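Local coordinates for probable ABC transporter extracellular-binding protein YckB (Bacillus subtilis, PDB 2IEE) that probably captures a solute outside the cell and delivers it to a membrane ABC transporter, as a binding-protein component of the uptake system, at residues K45-E50 with K242-K247. Residues are numbered along the deposited sequence; the frame is centred on the assembly and turned at random.
Sequences KLTGYE and KQFFNK
Thr-47 OG1 lies 3.4 Å from CZ of the Phe-244 ring, while its hydrogen bond goes to Glu-52 OE2, one turn into the helix that starts at Tyr-49. The hydroxyl stands anti to its own backbone N (chi1 -177°), and the two side chains cross obliquely. Beyond Thr-47 the ring lies flat against the backbone: Gly-48 C sits over its centre, 3.6 Å above the plane, and Tyr-49 N is 3.4 Å from CG of Phe-244. Gly-48 CA completes a CH-pi contact, 3.8 Å from the Phe-244 ring centroid. Gly-48, the N-cap of helix 49-60, has backbone angles that would press a CB into the carbonyl O of Thr-47. On the opposite face of the Phe-244 ring is CG of its neighbour Gln-243. On the same side of the ring as Gly-48 C, Tyr-49 CB lies 3.9 Å from Phe-244 CB and 3.7 Å from Phe-245 CE2. Phe-245 turns its edge to the face of Tyr-49 in an offset edge-to-face pair, planes at 70° and centroids 5.8 Å apart. Tyr-49 OH is hydrogen-bonded to the carbonyl O of Tyr-107. Phe-245 is the first residue past helix 236-244, and a backbone hydrogen bond from Lys-247 N back to Lys-242 O spans the helix end, Phe-245 included. The contact is therefore buried aromatic packing, which sets the C-terminal end of helix 236-244 against the junction of strand 45-47 and helix 49-60 in the two-lobed solute-binding fold. Strand 36-38, paired antiparallel with 45-47, adds Tyr-36 beside Phe-244, while Leu-237, Leu-240 and Ser-241 of helix 236-244 flank Tyr-49.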
ATOM      1  N   LYS A  45       0.145 -19.200  -2.972  1.00 14.35           N
ATOM      2  CA  LYS A  45      -0.962 -18.820  -2.104  1.00 14.54           C
ATOM      3  C   LYS A  45      -1.139 -17.312  -2.051  1.00 15.24           C
ATOM      4  O   LYS A  45      -0.164 -16.569  -1.940  1.00 14.90           O
ATOM      5  CB  LYS A  45      -0.728 -19.346  -0.688  1.00 16.40           C
ATOM      6  CG  LYS A  45      -1.887 -19.092   0.267  1.00 18.64           C
ATOM      7  CD  LYS A  45      -1.575 -19.612   1.666  1.00 20.88           C
ATOM      8  CE  LYS A  45      -2.756 -19.429   2.604  1.00 22.93           C
ATOM      9  NZ  LYS A  45      -2.428 -19.873   3.985  1.00 25.78           N
ATOM     10  N   LEU A  46      -2.386 -16.859  -2.129  1.00 13.78           N
ATOM     11  CA  LEU A  46      -2.665 -15.433  -2.061  1.00 14.13           C
ATOM     12  C   LEU A  46      -2.347 -15.028  -0.624  1.00 12.53           C
ATOM     13  O   LEU A  46      -2.885 -15.586   0.321  1.00 10.00           O
ATOM     14  CB  LEU A  46      -4.138 -15.157  -2.399  1.00 12.62           C
ATOM     15  CG  LEU A  46      -4.619 -13.697  -2.358  1.00 17.14           C
ATOM     16  CD1 LEU A  46      -3.789 -12.839  -3.311  1.00 14.85           C
ATOM     17  CD2 LEU A  46      -6.089 -13.633  -2.733  1.00 14.02           C
ATOM     18  N   THR A  47      -1.454 -14.062  -0.460  1.00 12.94           N
ATOM     19  CA  THR A  47      -1.069 -13.646   0.876  1.00 13.23           C
ATOM     20  C   THR A  47      -0.723 -12.161   0.888  1.00 12.68           C
ATOM     21  O   THR A  47      -1.177 -11.423   0.022  1.00 13.42           O
ATOM     22  CB  THR A  47       0.129 -14.501   1.372  1.00 12.86           C
ATOM     23  OG1 THR A  47       0.459 -14.144   2.717  1.00 14.47           O
ATOM     24  CG2 THR A  47       1.329 -14.309   0.478  1.00 13.18           C
ATOM     25  N   GLY A  48       0.064 -11.720   1.864  1.00 13.40           N
ATOM     26  CA  GLY A  48       0.414 -10.309   1.934  1.00 13.09           C
ATOM     27  C   GLY A  48      -0.175  -9.648   3.169  1.00 13.37           C
ATOM     28  O   GLY A  48      -1.171 -10.127   3.719  1.00 12.05           O
ATOM     29  N   TYR A  49       0.421  -8.540   3.601  1.00 12.72           N
ATOM     30  CA  TYR A  49      -0.055  -7.854   4.794  1.00 12.72           C
ATOM     31  C   TYR A  49      -1.575  -7.669   4.897  1.00 11.30           C
ATOM     32  O   TYR A  49      -2.196  -8.176   5.826  1.00 12.83           O
ATOM     33  CB  TYR A  49       0.630  -6.492   4.938  1.00 11.16           C
ATOM     34  CG  TYR A  49       0.118  -5.712   6.128  1.00 10.16           C
ATOM     35  CD1 TYR A  49       0.344  -6.158   7.427  1.00  7.92           C
ATOM     36  CD2 TYR A  49      -0.638  -4.562   5.951  1.00  9.38           C
ATOM     37  CE1 TYR A  49      -0.178  -5.478   8.519  1.00  8.45           C
ATOM     38  CE2 TYR A  49      -1.165  -3.871   7.034  1.00 10.63           C
ATOM     39  CZ  TYR A  49      -0.933  -4.333   8.312  1.00  9.65           C
ATOM     40  OH  TYR A  49      -1.464  -3.650   9.377  1.00  9.25           O
ATOM     41  N   GLU A  50      -2.168  -6.946   3.949  1.00 13.38           N
ATOM     42  CA  GLU A  50      -3.605  -6.683   3.981  1.00 11.59           C
ATOM     43  C   GLU A  50      -4.452  -7.949   3.885  1.00  9.32           C
ATOM     44  O   GLU A  50      -5.456  -8.091   4.579  1.00  8.36           O
ATOM     45  CB  GLU A  50      -3.988  -5.696   2.866  1.00 12.10           C
ATOM     46  CG  GLU A  50      -5.466  -5.295   2.897  1.00 13.22           C
ATOM     47  CD  GLU A  50      -5.815  -4.175   1.930  1.00 13.92           C
ATOM     48  OE1 GLU A  50      -5.066  -3.965   0.957  1.00 15.44           O
ATOM     49  OE2 GLU A  50      -6.853  -3.515   2.136  1.00 14.03           O
ATOM     50  N   LYS A 242       5.251  -6.481  10.672  1.00 13.48           N
ATOM     51  CA  LYS A 242       6.679  -6.758  10.768  1.00 13.43           C
ATOM     52  C   LYS A 242       7.073  -7.909   9.866  1.00 14.65           C
ATOM     53  O   LYS A 242       8.174  -7.930   9.315  1.00 14.35           O
ATOM     54  CB  LYS A 242       7.051  -7.047  12.224  1.00 11.53           C
ATOM     55  CG  LYS A 242       6.864  -5.833  13.140  1.00 10.71           C
ATOM     56  CD  LYS A 242       7.166  -6.156  14.594  1.00 14.05           C
ATOM     57  CE  LYS A 242       8.561  -6.739  14.761  1.00 14.02           C
ATOM     58  NZ  LYS A 242       8.946  -6.773  16.196  1.00 17.57           N
ATOM     59  N   GLN A 243       6.158  -8.857   9.699  1.00 15.61           N
ATOM     60  CA  GLN A 243       6.405 -10.007   8.847  1.00 15.04           C
ATOM     61  C   GLN A 243       6.506  -9.630   7.372  1.00 15.06           C
ATOM     62  O   GLN A 243       7.373 -10.125   6.657  1.00 13.96           O
ATOM     63  CB  GLN A 243       5.293 -11.047   9.027  1.00 17.24           C
ATOM     64  CG  GLN A 243       5.312 -12.134   7.962  1.00 20.62           C
ATOM     65  CD  GLN A 243       4.224 -13.174   8.144  1.00 25.41           C
ATOM     66  OE1 GLN A 243       4.154 -14.151   7.393  1.00 28.23           O
ATOM     67  NE2 GLN A 243       3.369 -12.973   9.144  1.00 24.74           N
ATOM     68  N   PHE A 244       5.620  -8.749   6.920  1.00 14.35           N
ATOM     69  CA  PHE A 244       5.595  -8.343   5.519  1.00 15.45           C
ATOM     70  C   PHE A 244       6.368  -7.089   5.159  1.00 14.77           C
ATOM     71  O   PHE A 244       6.710  -6.887   3.992  1.00 16.80           O
ATOM     72  CB  PHE A 244       4.142  -8.208   5.058  1.00 14.11           C
ATOM     73  CG  PHE A 244       3.447  -9.525   4.933  1.00 14.52           C
ATOM     74  CD1 PHE A 244       3.704 -10.355   3.848  1.00 12.09           C
ATOM     75  CD2 PHE A 244       2.593  -9.972   5.931  1.00 13.74           C
ATOM     76  CE1 PHE A 244       3.121 -11.613   3.762  1.00 11.67           C
ATOM     77  CE2 PHE A 244       2.007 -11.227   5.854  1.00 14.09           C
ATOM     78  CZ  PHE A 244       2.275 -12.049   4.763  1.00 11.59           C
ATOM     79  N   PHE A 245       6.651  -6.252   6.148  1.00 13.99           N
ATOM     80  CA  PHE A 245       7.387  -5.021   5.904  1.00 13.22           C
ATOM     81  C   PHE A 245       8.748  -4.961   6.611  1.00 14.62           C
ATOM     82  O   PHE A 245       9.161  -3.915   7.108  1.00 14.27           O
ATOM     83  CB  PHE A 245       6.516  -3.825   6.305  1.00 13.59           C
ATOM     84  CG  PHE A 245       5.389  -3.548   5.345  1.00 12.30           C
ATOM     85  CD1 PHE A 245       5.623  -2.864   4.153  1.00 12.39           C
ATOM     86  CD2 PHE A 245       4.091  -3.981   5.625  1.00 14.21           C
ATOM     87  CE1 PHE A 245       4.577  -2.612   3.250  1.00 11.41           C
ATOM     88  CE2 PHE A 245       3.042  -3.738   4.735  1.00 12.67           C
ATOM     89  CZ  PHE A 245       3.289  -3.048   3.542  1.00 12.37           C
ATOM     90  N   ASN A 246       9.432  -6.102   6.644  1.00 15.30           N
ATOM     91  CA  ASN A 246      10.762  -6.229   7.243  1.00 15.05           C
ATOM     92  C   ASN A 246      10.967  -5.560   8.608  1.00 15.45           C
ATOM     93  O   ASN A 246      11.860  -4.721   8.781  1.00 13.84           O
ATOM     94  CB  ASN A 246      11.818  -5.731   6.243  1.00 14.59           C
ATOM     95  CG  ASN A 246      13.227  -6.185   6.598  1.00 15.72           C
ATOM     96  OD1 ASN A 246      13.442  -7.320   7.012  1.00 14.93           O
ATOM     97  ND2 ASN A 246      14.193  -5.300   6.417  1.00 16.14           N
ATOM     98  N   LYS A 247      10.127  -5.952   9.565  1.00 16.54           N
ATOM     99  CA  LYS A 247      10.165  -5.473  10.951  1.00 15.87           C
ATOM    100  C   LYS A 247       9.556  -4.093  11.216  1.00 16.89           C
ATOM    101  O   LYS A 247       9.493  -3.644  12.364  1.00 15.80           O
ATOM    102  CB  LYS A 247      11.597  -5.524  11.489  1.00 13.29           C
ATOM    103  CG  LYS A 247      12.319  -6.859  11.264  1.00 14.61           C
ATOM    104  CD  LYS A 247      11.496  -8.061  11.730  1.00 16.17           C
ATOM    105  CE  LYS A 247      12.256  -9.376  11.548  1.00 15.41           C
ATOM    106  NZ  LYS A 247      12.769  -9.547  10.155  1.00 17.88           N
TER